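Local structure of molybdopterin biosynthesis enzyme, MoaB (Thermus thermophilus, 3MCH) at residues B[84-95]-B[116-127]. The protein probably binds molybdopterin and takes part in building the molybdenum cofactor. Numbering follows the deposited sequence.
Sequences TRELLDREVPGL and VAGVRGRTLILN
Val119 O receives the backbone N of Asp89 at 2.8 Å and, more weakly, that of Arg90; with two residues facing one, this is a classic beta bulge. Beyond it the pairing is antiparallel: Val119 N donates to Arg90 O, and Val92 N reaches Ala117 O from above the carbonyl plane. At Gly118 the chains close to 3.8 Å between its CA and that of Glu91, where a side chain would run into Leu88 CD1. Asp89 also closes the far end, its OD2 taking Gly121 N on the syn side at 2.8 Å, an almost straight bond (176°) though well out of the carboxylate plane.

Arg120 can be followed outward. CB, CG and CD pass Leu87 O in turn, CG at 3.2 Å, because CG stands anti to the backbone N (chi1 -177°) and the chain stays extended to NE. NH1 then donates to that same Leu87 O at 2.8 Å, with the oxygen in the guanidinium plane, while Leu87 CD2 lies over one face; NH2 forms a salt bridge with Asp59. Arg90 instead lays its guanidinium flat over Val119 CB; its NH1 donates to one water and NH2, weakly, to another, both waters donating in turn to Gly121 O.

At the other end, Asn127 ND2 donates to Thr84 OG1 (3.1 Å) and to Thr68 OG1, while OD1 accepts from Val116 N; the Thr84 hydroxyl is also hydrogen-bonded with Thr80 O. A leucine in place of this asparagine would probably leave Val116 N and the two threonine hydroxyls without these partners. Leu95 CB packs on Ala117 CB at 3.6 Å, and its CD1 meets Leu124 CD1 tip to tip.

The arrangement is a beta hairpin, 117-120 with 123-127, extended by strand 90-91, outermost in this chain's mixed sheet of the alpha/beta MogA/MoaB fold, with Arg90 and Val92 packing against the second subunit.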
ATOM      1  N   THR B  84       3.129 -15.847  -4.067  1.00 19.17           N
ATOM      2  CA  THR B  84       2.301 -15.776  -2.874  1.00 17.67           C
ATOM      3  C   THR B  84       0.937 -15.148  -3.137  1.00 18.21           C
ATOM      4  O   THR B  84      -0.089 -15.702  -2.741  1.00 18.82           O
ATOM      5  CB  THR B  84       3.012 -14.973  -1.761  1.00 16.07           C
ATOM      6  OG1 THR B  84       4.267 -15.589  -1.459  1.00 16.96           O
ATOM      7  CG2 THR B  84       2.153 -14.932  -0.501  1.00 15.60           C
ATOM      8  N   ARG B  85       0.926 -13.994  -3.802  1.00 19.90           N
ATOM      9  CA  ARG B  85      -0.323 -13.299  -4.092  1.00 21.53           C
ATOM     10  C   ARG B  85      -1.345 -14.204  -4.760  1.00 22.57           C
ATOM     11  O   ARG B  85      -2.534 -14.146  -4.460  1.00 23.70           O
ATOM     12  CB  ARG B  85      -0.080 -12.092  -5.001  1.00 22.99           C
ATOM     13  CG  ARG B  85       0.731 -10.970  -4.390  1.00 25.88           C
ATOM     14  CD  ARG B  85       0.585  -9.708  -5.234  1.00 27.65           C
ATOM     15  NE  ARG B  85      -0.756  -9.144  -5.122  1.00 30.46           N
ATOM     16  CZ  ARG B  85      -1.287  -8.285  -5.986  1.00 32.88           C
ATOM     17  NH1 ARG B  85      -0.592  -7.887  -7.045  1.00 33.74           N
ATOM     18  NH2 ARG B  85      -2.510  -7.810  -5.782  1.00 33.02           N
ATOM     19  N   GLU B  86      -0.866 -15.043  -5.670  1.00 24.38           N
ATOM     20  CA  GLU B  86      -1.734 -15.954  -6.399  1.00 27.30           C
ATOM     21  C   GLU B  86      -2.431 -16.987  -5.519  1.00 27.81           C
ATOM     22  O   GLU B  86      -3.416 -17.594  -5.937  1.00 30.09           O
ATOM     23  CB  GLU B  86      -0.928 -16.651  -7.498  1.00 28.15           C
ATOM     24  CG  GLU B  86      -0.520 -15.712  -8.629  1.00 32.62           C
ATOM     25  CD  GLU B  86       0.648 -16.236  -9.444  1.00 34.68           C
ATOM     26  OE1 GLU B  86       0.706 -17.457  -9.688  1.00 36.90           O
ATOM     27  OE2 GLU B  86       1.503 -15.421  -9.850  1.00 37.50           O
ATOM     28  N   LEU B  87      -1.929 -17.176  -4.300  1.00 26.12           N
ATOM     29  CA  LEU B  87      -2.503 -18.150  -3.372  1.00 25.82           C
ATOM     30  C   LEU B  87      -3.340 -17.521  -2.256  1.00 24.67           C
ATOM     31  O   LEU B  87      -4.001 -18.230  -1.500  1.00 24.55           O
ATOM     32  CB  LEU B  87      -1.388 -18.985  -2.734  1.00 26.60           C
ATOM     33  CG  LEU B  87      -0.548 -19.900  -3.630  1.00 29.45           C
ATOM     34  CD1 LEU B  87       0.588 -20.505  -2.819  1.00 28.76           C
ATOM     35  CD2 LEU B  87      -1.427 -20.991  -4.227  1.00 29.49           C
ATOM     36  N   LEU B  88      -3.313 -16.198  -2.154  1.00 23.22           N
ATOM     37  CA  LEU B  88      -4.051 -15.495  -1.106  1.00 21.62           C
ATOM     38  C   LEU B  88      -5.519 -15.249  -1.409  1.00 22.25           C
ATOM     39  O   LEU B  88      -5.884 -14.977  -2.551  1.00 22.91           O
ATOM     40  CB  LEU B  88      -3.391 -14.147  -0.827  1.00 20.46           C
ATOM     41  CG  LEU B  88      -1.909 -14.185  -0.472  1.00 19.55           C
ATOM     42  CD1 LEU B  88      -1.397 -12.758  -0.296  1.00 17.37           C
ATOM     43  CD2 LEU B  88      -1.703 -15.005   0.791  1.00 18.02           C
ATOM     44  N   ASP B  89      -6.357 -15.337  -0.378  1.00 20.62           N
ATOM     45  CA  ASP B  89      -7.785 -15.078  -0.539  1.00 22.64           C
ATOM     46  C   ASP B  89      -7.979 -13.572  -0.413  1.00 22.45           C
ATOM     47  O   ASP B  89      -8.891 -12.996  -1.008  1.00 22.46           O
ATOM     48  CB  ASP B  89      -8.609 -15.786   0.541  1.00 24.90           C
ATOM     49  CG  ASP B  89      -8.512 -17.295   0.461  1.00 26.90           C
ATOM     50  OD1 ASP B  89      -8.389 -17.834  -0.661  1.00 28.50           O
ATOM     51  OD2 ASP B  89      -8.586 -17.945   1.523  1.00 27.69           O
ATOM     52  N   ARG B  90      -7.112 -12.945   0.378  1.00 21.09           N
ATOM     53  CA  ARG B  90      -7.151 -11.501   0.592  1.00 21.34           C
ATOM     54  C   ARG B  90      -5.807 -11.045   1.144  1.00 20.11           C
ATOM     55  O   ARG B  90      -5.075 -11.832   1.739  1.00 18.34           O
ATOM     56  CB  ARG B  90      -8.281 -11.123   1.559  1.00 22.40           C
ATOM     57  CG  ARG B  90      -8.186 -11.736   2.947  1.00 24.57           C
ATOM     58  CD  ARG B  90      -9.411 -11.370   3.781  1.00 27.79           C
ATOM     59  NE  ARG B  90      -9.385 -11.955   5.122  1.00 31.00           N
ATOM     60  CZ  ARG B  90      -9.525 -13.252   5.385  1.00 33.81           C
ATOM     61  NH1 ARG B  90      -9.703 -14.121   4.394  1.00 31.43           N
ATOM     62  NH2 ARG B  90      -9.493 -13.684   6.643  1.00 32.51           N
ATOM     63  N   GLU B  91      -5.480  -9.776   0.939  1.00 19.57           N
ATOM     64  CA  GLU B  91      -4.209  -9.252   1.416  1.00 17.45           C
ATOM     65  C   GLU B  91      -4.337  -8.356   2.640  1.00 16.28           C
ATOM     66  O   GLU B  91      -5.422  -7.869   2.961  1.00 14.95           O
ATOM     67  CB  GLU B  91      -3.504  -8.494   0.292  1.00 18.97           C
ATOM     68  CG  GLU B  91      -2.964  -9.410  -0.789  1.00 20.98           C
ATOM     69  CD  GLU B  91      -2.241  -8.663  -1.885  1.00 25.38           C
ATOM     70  OE1 GLU B  91      -1.430  -7.765  -1.566  1.00 24.52           O
ATOM     71  OE2 GLU B  91      -2.473  -8.988  -3.068  1.00 29.85           O
ATOM     72  N   VAL B  92      -3.217  -8.163   3.330  1.00 13.81           N
ATOM     73  CA  VAL B  92      -3.174  -7.303   4.512  1.00 14.70           C
ATOM     74  C   VAL B  92      -2.038  -6.320   4.241  1.00 14.09           C
ATOM     75  O   VAL B  92      -0.943  -6.439   4.793  1.00 14.19           O
ATOM     76  CB  VAL B  92      -2.875  -8.112   5.799  1.00 12.91           C
ATOM     77  CG1 VAL B  92      -2.962  -7.196   7.020  1.00 13.10           C
ATOM     78  CG2 VAL B  92      -3.866  -9.261   5.938  1.00 15.30           C
ATOM     79  N   PRO B  93      -2.294  -5.325   3.379  1.00 13.96           N
ATOM     80  CA  PRO B  93      -1.286  -4.327   3.026  1.00 13.08           C
ATOM     81  C   PRO B  93      -0.573  -3.681   4.203  1.00 11.76           C
ATOM     82  O   PRO B  93       0.611  -3.369   4.104  1.00 12.07           O
ATOM     83  CB  PRO B  93      -2.071  -3.323   2.181  1.00 14.73           C
ATOM     84  CG  PRO B  93      -3.471  -3.463   2.673  1.00 15.51           C
ATOM     85  CD  PRO B  93      -3.612  -4.957   2.830  1.00 14.28           C
ATOM     86  N   GLY B  94      -1.291  -3.479   5.303  1.00 10.04           N
ATOM     87  CA  GLY B  94      -0.685  -2.863   6.473  1.00 11.13           C
ATOM     88  C   GLY B  94       0.535  -3.611   6.972  1.00 12.04           C
ATOM     89  O   GLY B  94       1.484  -2.998   7.476  1.00 12.80           O
ATOM     90  N   LEU B  95       0.524  -4.934   6.845  1.00 12.09           N
ATOM     91  CA  LEU B  95       1.668  -5.721   7.303  1.00 11.79           C
ATOM     92  C   LEU B  95       2.819  -5.624   6.307  1.00 12.35           C
ATOM     93  O   LEU B  95       3.986  -5.636   6.694  1.00 12.15           O
ATOM     94  CB  LEU B  95       1.253  -7.183   7.523  1.00 11.37           C
ATOM     95  CG  LEU B  95       0.330  -7.396   8.729  1.00 11.92           C
ATOM     96  CD1 LEU B  95      -0.105  -8.859   8.825  1.00 14.46           C
ATOM     97  CD2 LEU B  95       1.074  -6.976   9.999  1.00 13.53           C
ATOM     98  N   VAL B 116       4.602  -9.392   0.085  1.00 13.92           N
ATOM     99  CA  VAL B 116       3.202  -9.135   0.401  1.00 14.88           C
ATOM    100  C   VAL B 116       2.834  -9.840   1.703  1.00 15.17           C
ATOM    101  O   VAL B 116       3.643 -10.574   2.287  1.00 14.37           O
ATOM    102  CB  VAL B 116       2.247  -9.635  -0.722  1.00 15.97           C
ATOM    103  CG1 VAL B 116       2.585  -8.948  -2.040  1.00 15.65           C
ATOM    104  CG2 VAL B 116       2.344 -11.147  -0.874  1.00 15.64           C
ATOM    105  N   ALA B 117       1.616  -9.588   2.166  1.00 13.61           N
ATOM    106  CA  ALA B 117       1.092 -10.210   3.372  1.00 13.02           C
ATOM    107  C   ALA B 117      -0.372 -10.490   3.092  1.00 12.74           C
ATOM    108  O   ALA B 117      -1.058  -9.673   2.475  1.00 13.09           O
ATOM    109  CB  ALA B 117       1.231  -9.268   4.566  1.00 14.50           C
ATOM    110  N   GLY B 118      -0.854 -11.644   3.527  1.00 13.27           N
ATOM    111  CA  GLY B 118      -2.245 -11.960   3.293  1.00 12.95           C
ATOM    112  C   GLY B 118      -2.706 -13.207   4.002  1.00 15.15           C
ATOM    113  O   GLY B 118      -1.964 -13.823   4.768  1.00 14.51           O
ATOM    114  N   VAL B 119      -3.948 -13.584   3.731  1.00 15.55           N
ATOM    115  CA  VAL B 119      -4.535 -14.759   4.348  1.00 15.99           C
ATOM    116  C   VAL B 119      -5.019 -15.754   3.306  1.00 17.67           C
ATOM    117  O   VAL B 119      -5.543 -15.370   2.263  1.00 16.43           O
ATOM    118  CB  VAL B 119      -5.746 -14.364   5.232  1.00 15.50           C
ATOM    119  CG1 VAL B 119      -6.446 -15.609   5.780  1.00 16.31           C
ATOM    120  CG2 VAL B 119      -5.275 -13.460   6.373  1.00 14.62           C
ATOM    121  N   ARG B 120      -4.798 -17.033   3.586  1.00 18.05           N
ATOM    122  CA  ARG B 120      -5.284 -18.116   2.741  1.00 18.48           C
ATOM    123  C   ARG B 120      -5.941 -19.046   3.753  1.00 18.54           C
ATOM    124  O   ARG B 120      -5.275 -19.553   4.664  1.00 18.64           O
ATOM    125  CB  ARG B 120      -4.155 -18.850   2.009  1.00 19.80           C
ATOM    126  CG  ARG B 120      -4.696 -19.940   1.076  1.00 22.72           C
ATOM    127  CD  ARG B 120      -3.611 -20.831   0.489  1.00 23.49           C
ATOM    128  NE  ARG B 120      -4.189 -22.000  -0.173  1.00 25.21           N
ATOM    129  CZ  ARG B 120      -4.795 -21.980  -1.359  1.00 26.46           C
ATOM    130  NH1 ARG B 120      -4.904 -20.848  -2.040  1.00 25.49           N
ATOM    131  NH2 ARG B 120      -5.305 -23.101  -1.860  1.00 26.58           N
ATOM    132  N   GLY B 121      -7.247 -19.252   3.618  1.00 18.53           N
ATOM    133  CA  GLY B 121      -7.950 -20.100   4.565  1.00 18.28           C
ATOM    134  C   GLY B 121      -7.855 -19.481   5.949  1.00 18.67           C
ATOM    135  O   GLY B 121      -8.368 -18.389   6.179  1.00 19.15           O
ATOM    136  N   ARG B 122      -7.197 -20.172   6.873  1.00 18.20           N
ATOM    137  CA  ARG B 122      -7.019 -19.658   8.224  1.00 19.30           C
ATOM    138  C   ARG B 122      -5.533 -19.548   8.529  1.00 17.00           C
ATOM    139  O   ARG B 122      -5.098 -19.788   9.655  1.00 17.78           O
ATOM    140  CB  ARG B 122      -7.703 -20.572   9.239  1.00 23.12           C
ATOM    141  CG  ARG B 122      -9.204 -20.325   9.365  1.00 28.39           C
ATOM    142  CD  ARG B 122      -9.864 -21.433  10.156  1.00 35.40           C
ATOM    143  NE  ARG B 122      -9.922 -22.667   9.379  1.00 41.39           N
ATOM    144  CZ  ARG B 122      -9.672 -23.876   9.872  1.00 43.79           C
ATOM    145  NH1 ARG B 122      -9.754 -24.941   9.086  1.00 45.73           N
ATOM    146  NH2 ARG B 122      -9.328 -24.016  11.146  1.00 45.41           N
ATOM    147  N   THR B 123      -4.765 -19.179   7.510  1.00 16.96           N
ATOM    148  CA  THR B 123      -3.319 -19.038   7.639  1.00 15.45           C
ATOM    149  C   THR B 123      -2.852 -17.659   7.189  1.00 14.91           C
ATOM    150  O   THR B 123      -3.195 -17.199   6.099  1.00 13.64           O
ATOM    151  CB  THR B 123      -2.584 -20.099   6.789  1.00 18.29           C
ATOM    152  OG1 THR B 123      -3.031 -21.405   7.172  1.00 16.68           O
ATOM    153  CG2 THR B 123      -1.072 -20.000   6.993  1.00 18.27           C
ATOM    154  N   LEU B 124      -2.074 -16.997   8.042  1.00 12.98           N
ATOM    155  CA  LEU B 124      -1.529 -15.686   7.713  1.00 12.30           C
ATOM    156  C   LEU B 124      -0.162 -15.928   7.097  1.00 11.77           C
ATOM    157  O   LEU B 124       0.643 -16.674   7.651  1.00 12.72           O
ATOM    158  CB  LEU B 124      -1.390 -14.832   8.979  1.00 13.16           C
ATOM    159  CG  LEU B 124      -0.832 -13.418   8.822  1.00 13.32           C
ATOM    160  CD1 LEU B 124      -1.760 -12.568   7.956  1.00 13.26           C
ATOM    161  CD2 LEU B 124      -0.679 -12.800  10.208  1.00 14.76           C
ATOM    162  N   ILE B 125       0.095 -15.295   5.955  1.00 12.42           N
ATOM    163  CA  ILE B 125       1.355 -15.461   5.247  1.00 11.89           C
ATOM    164  C   ILE B 125       2.044 -14.121   5.031  1.00 12.84           C
ATOM    165  O   ILE B 125       1.440 -13.179   4.509  1.00 12.66           O
ATOM    166  CB  ILE B 125       1.127 -16.133   3.861  1.00 13.56           C
ATOM    167  CG1 ILE B 125       0.338 -17.430   4.045  1.00 14.74           C
ATOM    168  CG2 ILE B 125       2.458 -16.411   3.177  1.00 15.71           C
ATOM    169  CD1 ILE B 125      -1.154 -17.235   4.103  1.00 25.29           C
ATOM    170  N   LEU B 126       3.304 -14.037   5.457  1.00 11.11           N
ATOM    171  CA  LEU B 126       4.096 -12.821   5.286  1.00 12.73           C
ATOM    172  C   LEU B 126       5.380 -13.136   4.524  1.00 10.50           C
ATOM    173  O   LEU B 126       6.044 -14.132   4.821  1.00 12.45           O
ATOM    174  CB  LEU B 126       4.484 -12.220   6.645  1.00 13.51           C
ATOM    175  CG  LEU B 126       3.486 -11.324   7.388  1.00 18.42           C
ATOM    176  CD1 LEU B 126       2.221 -12.083   7.718  1.00 18.97           C
ATOM    177  CD2 LEU B 126       4.155 -10.809   8.654  1.00 19.58           C
ATOM    178  N   ASN B 127       5.715 -12.289   3.551  1.00 11.92           N
ATOM    179  CA  ASN B 127       6.946 -12.428   2.762  1.00 12.56           C
ATOM    180  C   ASN B 127       8.013 -11.519   3.371  1.00 13.10           C
ATOM    181  O   ASN B 127       7.972 -10.301   3.170  1.00 12.81           O
ATOM    182  CB  ASN B 127       6.765 -11.941   1.319  1.00 15.44           C
ATOM    183  CG  ASN B 127       5.821 -12.794   0.500  1.00 14.95           C
ATOM    184  OD1 ASN B 127       5.254 -12.309  -0.478  1.00 16.32           O
ATOM    185  ND2 ASN B 127       5.669 -14.063   0.863  1.00 16.04           N
TER
HETATM  186  O   HOH W   1      -9.705 -16.838   4.425  1.00 29.53           O
HETATM  187  O   HOH W   2      -9.315 -16.647   8.090  1.00 22.30           O
HETATM  188  O   HOH W   3       0.188  -7.222   0.872  1.00 17.73           O